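Side-chain contacts in glyoxalase 3 (Candida albicans, PDB 4LRU), which converts methylglyoxal to D-lactate in a single glutathione-independent step, detoxifying the methylglyoxal that the cell itself produces: residues T12-T17 against K23-F28; T126-Y129 against V134-A137; A32-E37 against Q223-T228. All coordinates share one frame; numbering follows the deposited sequence.

The three contacts sample different parts of one DJ-1-like domain. Contact 1 pairs two arms of a long loop, contact 2 seats a helix on a central strand, and contact 3 joins two helices on the other side of the sheet. Contact 3 meets both of the others: A32 CB lies 4.2 Å from V27 CG1, and T228 CG2 lies 3.9 Å from A137 O. Contacts 1 and 2 fall on opposite sides of the chain's centre, their centres 23 Å apart. The inferred active-site residues come near two of them: the T25 side chain is about 7 Å from that of H140, and the A225 side chain about 8 Å from that of C139.

Contact 1: T12-T17 against K23-F28; sequences TSYNET and KKTGVF
E16 and K24 meet where the loop between strand 6-10 and helix 29-42 doubles back on itself like a hairpin, its arms antiparallel and joined by a single beta bridge, T17 with K24. The K24 side chain can be traced from CB to NZ. K24 CB sits 3.5 Å from E16 O, the oxygen that also accepts T25 N at 3.0 Å. K24 CG leans on the backbone, 3.5 Å from T17 N, and K24 CD passes 3.9 Å from N15 ND2. From CG the chain runs extended, which carries NZ out to a water.

N15 is held at both ends of its amide. With CG swung away from the backbone N (chi1 175°), N15 ND2 reaches across to T25 O at 2.9 Å in a nearly straight bond (164° at the hydrogen), and that oxygen lies in the amide's own plane. T25 CG2 touches the edge of the Y14 ring, close to its plane, while F113 stacks on that ring; T25 OG1 turns to D58 instead. Farther in, buried T12 closes an ST turn by accepting Y14 N on OG1, which also bonds D114, and sets CG2 against the backbone of G26 and against V27 CG2. At the outer end the water ties the arms together: it donates to N15 OD1 at 2.8 Å and accepts from K24 NZ at 2.9 Å.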
# COMPACT_ATOMS: atom_id res chain seq x y z
N THR A 12 6.06 -0.09 -4.08
CA THR A 12 7.10 -1.10 -4.19
C THR A 12 8.18 -0.72 -5.20
O THR A 12 7.91 -0.11 -6.24
CB THR A 12 6.56 -2.49 -4.59
OG1 THR A 12 7.64 -3.43 -4.60
CG2 THR A 12 5.90 -2.46 -5.97
N SER A 13 9.42 -1.13 -4.88
CA SER A 13 10.58 -0.95 -5.74
C SER A 13 10.91 -2.21 -6.56
O SER A 13 11.78 -2.18 -7.43
CB SER A 13 11.80 -0.58 -4.89
OG SER A 13 12.22 -1.68 -4.07
N TYR A 14 10.19 -3.30 -6.32
CA TYR A 14 10.47 -4.56 -6.99
C TYR A 14 9.73 -4.57 -8.32
O TYR A 14 8.53 -4.30 -8.34
CB TYR A 14 10.01 -5.72 -6.12
CG TYR A 14 10.38 -7.07 -6.69
CD1 TYR A 14 11.66 -7.58 -6.52
CD2 TYR A 14 9.48 -7.80 -7.47
CE1 TYR A 14 12.02 -8.80 -7.05
CE2 TYR A 14 9.84 -9.03 -8.01
CZ TYR A 14 11.11 -9.53 -7.77
OH TYR A 14 11.51 -10.74 -8.32
N ASN A 15 10.44 -4.84 -9.41
CA ASN A 15 9.84 -4.81 -10.74
C ASN A 15 10.55 -5.84 -11.62
O ASN A 15 11.59 -5.56 -12.20
CB ASN A 15 9.98 -3.37 -11.29
CG ASN A 15 9.52 -3.20 -12.72
OD1 ASN A 15 10.16 -2.48 -13.50
ND2 ASN A 15 8.39 -3.79 -13.07
N GLU A 16 10.01 -7.06 -11.63
CA GLU A 16 10.63 -8.19 -12.30
C GLU A 16 9.54 -9.04 -12.92
O GLU A 16 8.40 -9.07 -12.42
CB GLU A 16 11.38 -9.07 -11.30
CG GLU A 16 12.48 -8.42 -10.49
CD GLU A 16 13.68 -8.02 -11.31
OE1 GLU A 16 14.45 -7.16 -10.83
OE2 GLU A 16 13.86 -8.54 -12.44
N THR A 17 9.90 -9.79 -13.95
CA THR A 17 9.09 -10.90 -14.45
C THR A 17 8.67 -11.83 -13.31
O THR A 17 9.51 -12.27 -12.52
CB THR A 17 9.81 -11.70 -15.55
OG1 THR A 17 11.04 -12.24 -15.04
CG2 THR A 17 10.11 -10.81 -16.74
N LYS A 23 4.90 -11.80 -17.73
CA LYS A 23 4.76 -10.37 -17.46
C LYS A 23 5.38 -10.00 -16.12
O LYS A 23 5.52 -10.84 -15.23
CB LYS A 23 3.28 -9.96 -17.44
CG LYS A 23 2.54 -10.14 -18.75
CD LYS A 23 3.19 -9.38 -19.88
CE LYS A 23 2.40 -9.57 -21.17
NZ LYS A 23 2.87 -8.62 -22.22
N LYS A 24 5.68 -8.71 -15.95
CA LYS A 24 6.27 -8.22 -14.71
C LYS A 24 5.24 -7.82 -13.67
O LYS A 24 4.16 -7.33 -14.00
CB LYS A 24 7.16 -7.02 -15.01
CG LYS A 24 8.32 -7.35 -15.92
CD LYS A 24 9.30 -6.19 -15.99
CE LYS A 24 10.51 -6.52 -16.84
NZ LYS A 24 11.47 -5.39 -16.80
N THR A 25 5.59 -8.00 -12.39
CA THR A 25 4.93 -7.27 -11.33
C THR A 25 5.68 -5.99 -11.00
O THR A 25 6.74 -5.69 -11.58
CB THR A 25 4.70 -8.14 -10.07
OG1 THR A 25 3.75 -7.49 -9.21
CG2 THR A 25 5.99 -8.35 -9.30
N GLY A 26 5.11 -5.25 -10.06
CA GLY A 26 5.53 -3.91 -9.71
C GLY A 26 4.36 -3.21 -9.06
O GLY A 26 3.58 -3.86 -8.36
N VAL A 27 4.25 -1.91 -9.27
CA VAL A 27 3.20 -1.09 -8.65
C VAL A 27 1.90 -1.26 -9.43
O VAL A 27 1.87 -1.10 -10.64
CB VAL A 27 3.62 0.38 -8.66
CG1 VAL A 27 2.50 1.28 -8.09
CG2 VAL A 27 4.92 0.56 -7.89
N PHE A 28 0.82 -1.61 -8.72
CA PHE A 28 -0.49 -1.73 -9.35
C PHE A 28 -1.09 -0.35 -9.49
O PHE A 28 -1.41 0.28 -8.49
CB PHE A 28 -1.41 -2.61 -8.51
CG PHE A 28 -2.51 -3.23 -9.31
CD1 PHE A 28 -3.66 -2.52 -9.62
CD2 PHE A 28 -2.39 -4.53 -9.80
CE1 PHE A 28 -4.65 -3.08 -10.40
CE2 PHE A 28 -3.38 -5.10 -10.58
CZ PHE A 28 -4.51 -4.37 -10.87
O HOH W 1 10.44 -2.76 -16.29

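Contact 2: T126-Y129 against V134-A137; sequences TTVY and VVSA
Y129 O accepts a hydrogen bond from R215 NH1, and the same arginine makes a cation-pi contact with the Y129 ring, so R215 holds Y129 by both its backbone oxygen and its ring. Across the contact the tyrosine meets V135. Y129 CB rests 3.7 Å from V135 CG2, and Y129 CD1 lies 4.1 Å from V135 CG2, which meets the ring obliquely. The two side chains cross at about a right angle. V135 is modelled in two conformers, and these distances belong to one of them.

On the strand side V135 CG2 does the touching. Besides the tyrosine CB it has Y129 N at 3.9 Å and, from the neighbouring residue of the helix, V128 CG1 at 4.0 Å. It therefore packs on backbone as well as on side chains.

V128 points toward the strand. With CG1 opposite the backbone N (chi1 167°), V128 CG1 meets the main chain of V134, 3.4 Å from V134 O and 3.7 Å from V134 N. This is van der Waals contact of a methyl with backbone atoms on both sides of the V134 CA. The side chains meet one another through carbon atoms alone, V128 and V135 also lean on backbone, and V128, V134 and V135 are all buried.

The geometry belongs to a beta-alpha-beta crossover: helix 119-130 lies on the connection from strand 102-105 to its parallel neighbour 134-138. Along the latter strand the side chains alternate. V135 faces helix 119-130 and touches F145, whereas V134 and S136 face V232 on helix 225-236. Backbone bonds to F103 and G105 on one flank and to V217 on the other place the strand inside the main sheet.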
# COMPACT_ATOMS: atom_id res chain seq x y z
N THR A 126 6.29 3.67 11.37
CA THR A 126 6.24 3.63 12.83
C THR A 126 6.28 5.05 13.41
O THR A 126 5.71 5.31 14.48
CB THR A 126 7.36 2.76 13.46
OG1 THR A 126 8.65 3.22 13.04
CG2 THR A 126 7.17 1.30 13.09
N THR A 127 7.00 5.95 12.74
CA THR A 127 7.07 7.33 13.18
C THR A 127 5.69 7.97 13.10
O THR A 127 5.22 8.61 14.05
CB THR A 127 8.11 8.13 12.36
OG1 THR A 127 9.41 7.57 12.59
CG2 THR A 127 8.12 9.57 12.74
N VAL A 128 5.02 7.73 11.98
CA VAL A 128 3.64 8.18 11.78
C VAL A 128 2.73 7.61 12.86
O VAL A 128 2.00 8.35 13.51
CB VAL A 128 3.11 7.76 10.40
CG1 VAL A 128 1.60 7.93 10.32
CG2 VAL A 128 3.81 8.56 9.31
N TYR A 129 2.82 6.30 13.09
CA TYR A 129 1.93 5.66 14.07
C TYR A 129 2.18 6.16 15.48
O TYR A 129 1.24 6.32 16.26
CB TYR A 129 2.07 4.14 14.03
CG TYR A 129 0.96 3.41 14.75
CD1 TYR A 129 -0.33 3.43 14.26
CD2 TYR A 129 1.20 2.74 15.93
CE1 TYR A 129 -1.35 2.77 14.92
CE2 TYR A 129 0.19 2.07 16.59
CZ TYR A 129 -1.09 2.09 16.08
OH TYR A 129 -2.10 1.45 16.77
N VAL A 134 -2.02 7.94 11.07
CA VAL A 134 -2.70 6.75 10.58
C VAL A 134 -1.76 6.01 9.63
O VAL A 134 -1.16 6.61 8.73
CB VAL A 134 -4.04 7.10 9.90
CG1 VAL A 134 -4.57 5.94 9.07
CG2 VAL A 134 -5.06 7.51 10.95
N VAL A 135 -1.66 4.70 9.84
CA VAL A 135 -0.87 3.82 8.99
C VAL A 135 -1.81 2.85 8.28
O VAL A 135 -2.70 2.26 8.91
CB VAL A 135 0.18 3.03 9.80
CG1 VAL A 135 0.93 2.06 8.91
CG2 VAL A 135 1.14 3.98 10.49
N SER A 136 -1.62 2.71 6.98
CA SER A 136 -2.61 2.08 6.11
C SER A 136 -1.92 1.40 4.94
O SER A 136 -0.80 1.74 4.57
CB SER A 136 -3.61 3.10 5.63
OG SER A 136 -2.98 4.08 4.83
N ALA A 137 -2.61 0.44 4.35
CA ALA A 137 -2.15 -0.21 3.15
C ALA A 137 -3.30 -0.94 2.48
O ALA A 137 -4.28 -1.32 3.12
CB ALA A 137 -1.03 -1.19 3.48

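Contact 3: A32-E37 against Q223-T228; sequences ALHPFE and QSAVKT
V226 and H34 make the closest approach between A32-E37 and Q223-T228. V226 CG2 lies against the base and near corner of the imidazole, 3.7 Å from H34 ND1 and 3.8 Å from both H34 CB and H34 CG, meeting the ring obliquely. Beside it A225 CB, pointing at the first helix, touches H34 CB at 4.2 Å and sits near the plane of the imidazole at its edge. The methyl A225 CB meets P35 CD, also at 4.2 Å, so A225 rests against both residues.

A water bridges the two segments. It lies in the imidazole plane, 2.8 Å from H34 ND1, and accepts a hydrogen bond from V226 N at 3.1 Å. That N-H belongs to the first turn of helix 225-236, where no preceding turn offers it a carbonyl. The other ring nitrogen, H34 NE2, is hydrogen-bonded to D71. With both nitrogens engaged, the ring's rotation is well defined; chi1 of -71° puts CG beside the backbone N and aims the ring alongside V226.

Behind these contacts lie the backbone features of the two helices. P35 has no N-H to give, and helix 29-42 kinks there, while F36 N and E37 N keep their bonds to A32 O and L33 O. At the start of the other helix S224 O takes two donors from one residue, T228 N and T228 OG1, the hydroxyl at 2.8 Å and from above the carbonyl plane. S224 OG in turn bonds N221 and F209.

P35 and T228 both rest on F104 of central strand 102-105. A pair of helices packed side by side over one face of a largely parallel sheet belongs to one outer layer of the alpha/beta/alpha sandwich of the DJ-1 superfamily.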
# COMPACT_ATOMS: atom_id res chain seq x y z
N ALA A 32 -1.88 3.22 -6.36
CA ALA A 32 -1.22 4.49 -6.16
C ALA A 32 -2.09 5.66 -6.60
O ALA A 32 -2.19 6.67 -5.89
CB ALA A 32 0.09 4.53 -6.91
N LEU A 33 -2.71 5.54 -7.78
CA LEU A 33 -3.46 6.64 -8.37
C LEU A 33 -4.71 7.00 -7.57
O LEU A 33 -4.93 8.18 -7.25
CB LEU A 33 -3.80 6.33 -9.83
CG LEU A 33 -4.32 7.47 -10.73
CD1 LEU A 33 -4.03 7.19 -12.20
CD2 LEU A 33 -5.81 7.69 -10.52
N HIS A 34 -5.54 6.02 -7.23
CA HIS A 34 -6.76 6.30 -6.50
C HIS A 34 -6.50 6.98 -5.16
O HIS A 34 -7.08 8.04 -4.88
CB HIS A 34 -7.62 5.05 -6.33
CG HIS A 34 -8.26 4.58 -7.60
ND1 HIS A 34 -8.98 3.41 -7.68
CD2 HIS A 34 -8.31 5.13 -8.83
CE1 HIS A 34 -9.43 3.25 -8.90
NE2 HIS A 34 -9.06 4.29 -9.62
N PRO A 35 -5.60 6.41 -4.33
CA PRO A 35 -5.37 7.08 -3.06
C PRO A 35 -4.73 8.45 -3.23
O PRO A 35 -5.06 9.38 -2.51
CB PRO A 35 -4.45 6.10 -2.30
CG PRO A 35 -4.73 4.77 -2.93
CD PRO A 35 -4.98 5.08 -4.37
N PHE A 36 -3.82 8.59 -4.21
CA PHE A 36 -3.26 9.90 -4.51
C PHE A 36 -4.40 10.90 -4.74
O PHE A 36 -4.41 12.00 -4.19
CB PHE A 36 -2.34 9.84 -5.74
CG PHE A 36 -1.78 11.19 -6.14
CD1 PHE A 36 -0.65 11.70 -5.52
CD2 PHE A 36 -2.43 11.97 -7.08
CE1 PHE A 36 -0.15 12.93 -5.88
CE2 PHE A 36 -1.94 13.22 -7.43
CZ PHE A 36 -0.80 13.70 -6.82
N GLU A 37 -5.36 10.52 -5.57
CA GLU A 37 -6.42 11.46 -5.93
C GLU A 37 -7.34 11.76 -4.75
O GLU A 37 -7.79 12.89 -4.60
CB GLU A 37 -7.21 10.95 -7.13
CG GLU A 37 -6.46 11.03 -8.46
CD GLU A 37 -6.30 12.46 -8.91
OE1 GLU A 37 -7.29 13.04 -9.42
OE2 GLU A 37 -5.21 13.02 -8.74
N GLN A 223 -9.89 -2.88 -6.10
CA GLN A 223 -11.27 -2.42 -5.98
C GLN A 223 -11.51 -1.64 -4.69
O GLN A 223 -12.47 -0.88 -4.61
CB GLN A 223 -12.22 -3.62 -6.04
CG GLN A 223 -12.21 -4.32 -7.39
CD GLN A 223 -11.14 -5.40 -7.53
OE1 GLN A 223 -10.23 -5.51 -6.72
NE2 GLN A 223 -11.28 -6.22 -8.56
N SER A 224 -10.66 -1.84 -3.68
CA SER A 224 -10.84 -1.23 -2.36
C SER A 224 -9.99 0.00 -2.11
O SER A 224 -10.03 0.56 -1.02
CB SER A 224 -10.51 -2.24 -1.25
OG SER A 224 -11.29 -3.42 -1.40
N ALA A 225 -9.20 0.42 -3.09
CA ALA A 225 -8.22 1.46 -2.86
C ALA A 225 -8.84 2.81 -2.51
O ALA A 225 -8.37 3.49 -1.59
CB ALA A 225 -7.28 1.58 -4.05
N VAL A 226 -9.89 3.21 -3.23
CA VAL A 226 -10.58 4.44 -2.91
C VAL A 226 -11.09 4.39 -1.47
O VAL A 226 -10.84 5.30 -0.68
CB VAL A 226 -11.75 4.74 -3.88
CG1 VAL A 226 -12.59 5.89 -3.35
CG2 VAL A 226 -11.22 5.10 -5.26
N LYS A 227 -11.79 3.31 -1.12
CA LYS A 227 -12.41 3.22 0.19
C LYS A 227 -11.33 3.22 1.27
O LYS A 227 -11.54 3.77 2.34
CB LYS A 227 -13.28 1.97 0.29
CG LYS A 227 -14.21 1.96 1.51
CD LYS A 227 -15.07 0.71 1.55
CE LYS A 227 -16.15 0.80 2.63
NZ LYS A 227 -15.58 0.79 4.00
N THR A 228 -10.19 2.58 1.00
CA THR A 228 -9.11 2.54 1.99
C THR A 228 -8.65 3.97 2.29
O THR A 228 -8.54 4.36 3.46
CB THR A 228 -7.91 1.69 1.54
OG1 THR A 228 -8.35 0.38 1.16
CG2 THR A 228 -6.91 1.54 2.67
O HOH W 2 -10.29 1.65 -5.90